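Local coordinates for uncharacterized protein (Enterococcus faecalis, PDB 4OBI) that is of unknown function but binds a zinc ion through a small domain of the NusG domain II family, probably as part of a membrane-anchored protein, at residues Ala61-Ala64 with Asp65-Asp68. Numbering follows the deposited sequence.
Sequences ANCA and DLVD. With ZN (zinc ion), chain C.
C63 and D68 meet at a zinc ion as adjacent corners of its coordination shell, each giving it one atom: C63 SG lies 2.3 Å from the zinc and D68 OD1 2.0 Å. In both residues chi1 (56° for C63, 49° for D68) sets the ligand-bearing group between the backbone N and the carbonyl carbon and turns it into the bend of the chain, where the metal sits. A soft thiolate and a small, hard carboxylate oxygen both suit zinc, whose positive charge probably keeps the sulfur ionised. D68 binds through one oxygen; OD2 stands 3.5 Å from the zinc and accepts a hydrogen bond from N47 ND2, which would help fix the rotation of the carboxylate.

D65 belongs to the second shell. Its OD1 is 4.0 Å from the zinc and instead accepts a 2.6 Å hydrogen bond from the water bound to the metal. The same OD1 receives the backbone N of V67 at 3.1 Å in a nearly straight bond (167°), from above the carboxylate plane. This forms an Asx turn leading into helix 67-71, and a short acidic side chain is well placed to tie the helix start to the metal-bound water. L66, at the N-cap position, takes the left-handed helical conformation, uncommon for a residue with a side chain, where the loop turns into the helix. Its CG, beside the backbone N and anti to the carbonyl carbon, brings CD2 against A61 O at 3.2 Å, with A61 CB 4.2 Å away; the small methyl of A61 also faces D68 OD2.

With C84, at the end of strand 82-84, these residues make a Cys-Asp-Cys-water zinc site, in which a loop and the first turn of a short helix supply two ligands and a second-shell aspartate holds the water.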
ATOM      1  N   ALA A  61       8.375   6.379   3.979  1.00 22.79           N
ATOM      2  CA  ALA A  61       9.235   5.817   2.932  1.00 22.56           C
ATOM      3  C   ALA A  61      10.529   6.616   2.808  1.00 23.04           C
ATOM      4  O   ALA A  61      10.632   7.702   3.374  1.00 23.52           O
ATOM      5  CB  ALA A  61       8.502   5.806   1.600  1.00 21.97           C
ATOM      6  N   ASN A  62      11.509   6.084   2.073  1.00 23.10           N
ATOM      7  CA  ASN A  62      12.780   6.800   1.835  1.00 24.02           C
ATOM      8  C   ASN A  62      13.113   6.989   0.359  1.00 23.69           C
ATOM      9  O   ASN A  62      14.276   7.129  -0.010  1.00 24.55           O
ATOM     10  CB  ASN A  62      13.949   6.119   2.542  1.00 25.57           C
ATOM     11  CG  ASN A  62      14.221   4.723   2.017  1.00 25.50           C
ATOM     12  OD1 ASN A  62      13.474   4.185   1.193  1.00 22.99           O
ATOM     13  ND2 ASN A  62      15.295   4.122   2.504  1.00 26.75           N
ATOM     14  N   CYS A  63      12.081   7.002  -0.480  1.00 22.92           N
ATOM     15  CA  CYS A  63      12.239   7.411  -1.864  1.00 22.57           C
ATOM     16  C   CYS A  63      12.506   8.915  -1.913  1.00 23.28           C
ATOM     17  O   CYS A  63      12.330   9.620  -0.925  1.00 22.79           O
ATOM     18  CB  CYS A  63      10.993   7.078  -2.663  1.00 21.10           C
ATOM     19  SG  CYS A  63       9.499   7.806  -1.969  1.00 21.23           S
ATOM     20  N   ALA A  64      12.928   9.399  -3.075  1.00 22.98           N
ATOM     21  CA  ALA A  64      13.376  10.788  -3.203  1.00 24.28           C
ATOM     22  C   ALA A  64      12.262  11.839  -3.183  1.00 23.83           C
ATOM     23  O   ALA A  64      12.531  12.995  -2.884  1.00 26.02           O
ATOM     24  CB  ALA A  64      14.209  10.946  -4.462  1.00 25.40           C
ATOM     25  N   ASP A  65      11.025  11.460  -3.509  1.00 22.34           N
ATOM     26  CA  ASP A  65       9.932  12.445  -3.606  1.00 22.49           C
ATOM     27  C   ASP A  65       8.769  12.229  -2.639  1.00 21.47           C
ATOM     28  O   ASP A  65       7.893  13.090  -2.524  1.00 22.16           O
ATOM     29  CB  ASP A  65       9.412  12.530  -5.043  1.00 23.26           C
ATOM     30  CG  ASP A  65       8.913  11.191  -5.581  1.00 22.44           C
ATOM     31  OD1 ASP A  65       8.572  10.292  -4.784  1.00 22.04           O
ATOM     32  OD2 ASP A  65       8.863  11.041  -6.825  1.00 23.28           O
ATOM     33  N   LEU A  66       8.749  11.085  -1.957  1.00 20.68           N
ATOM     34  CA  LEU A  66       7.674  10.734  -1.005  1.00 20.04           C
ATOM     35  C   LEU A  66       6.266  10.882  -1.587  1.00 19.35           C
ATOM     36  O   LEU A  66       5.301  11.106  -0.861  1.00 19.13           O
ATOM     37  CB  LEU A  66       7.822  11.523   0.292  1.00 21.24           C
ATOM     38  CG  LEU A  66       9.142  11.393   1.056  1.00 22.06           C
ATOM     39  CD1 LEU A  66       9.119  12.227   2.329  1.00 23.56           C
ATOM     40  CD2 LEU A  66       9.439   9.930   1.371  1.00 21.72           C
ATOM     41  N   VAL A  67       6.135  10.711  -2.901  1.00 19.40           N
ATOM     42  CA  VAL A  67       4.838  10.930  -3.565  1.00 19.47           C
ATOM     43  C   VAL A  67       3.762   9.978  -3.012  1.00 18.82           C
ATOM     44  O   VAL A  67       2.620  10.388  -2.745  1.00 20.03           O
ATOM     45  CB  VAL A  67       4.989  10.820  -5.102  1.00 20.26           C
ATOM     46  CG1 VAL A  67       3.662  10.523  -5.790  1.00 21.16           C
ATOM     47  CG2 VAL A  67       5.569  12.114  -5.648  1.00 22.20           C
ATOM     48  N   ASP A  68       4.143   8.723  -2.804  1.00 18.48           N
ATOM     49  CA  ASP A  68       3.232   7.712  -2.246  1.00 18.52           C
ATOM     50  C   ASP A  68       2.807   8.052  -0.821  1.00 19.08           C
ATOM     51  O   ASP A  68       1.640   7.911  -0.471  1.00 19.97           O
ATOM     52  CB  ASP A  68       3.815   6.292  -2.337  1.00 18.45           C
ATOM     53  CG  ASP A  68       5.232   6.196  -1.818  1.00 19.16           C
ATOM     54  OD1 ASP A  68       6.075   7.024  -2.223  1.00 19.46           O
ATOM     55  OD2 ASP A  68       5.507   5.285  -1.015  1.00 20.03           O
TER
HETATM   56 ZN    ZN C 201       7.867   6.715  -3.102  1.00 19.53          ZN
HETATM   57  O   HOH W   1       7.501   7.929  -4.621  1.00 20.09           O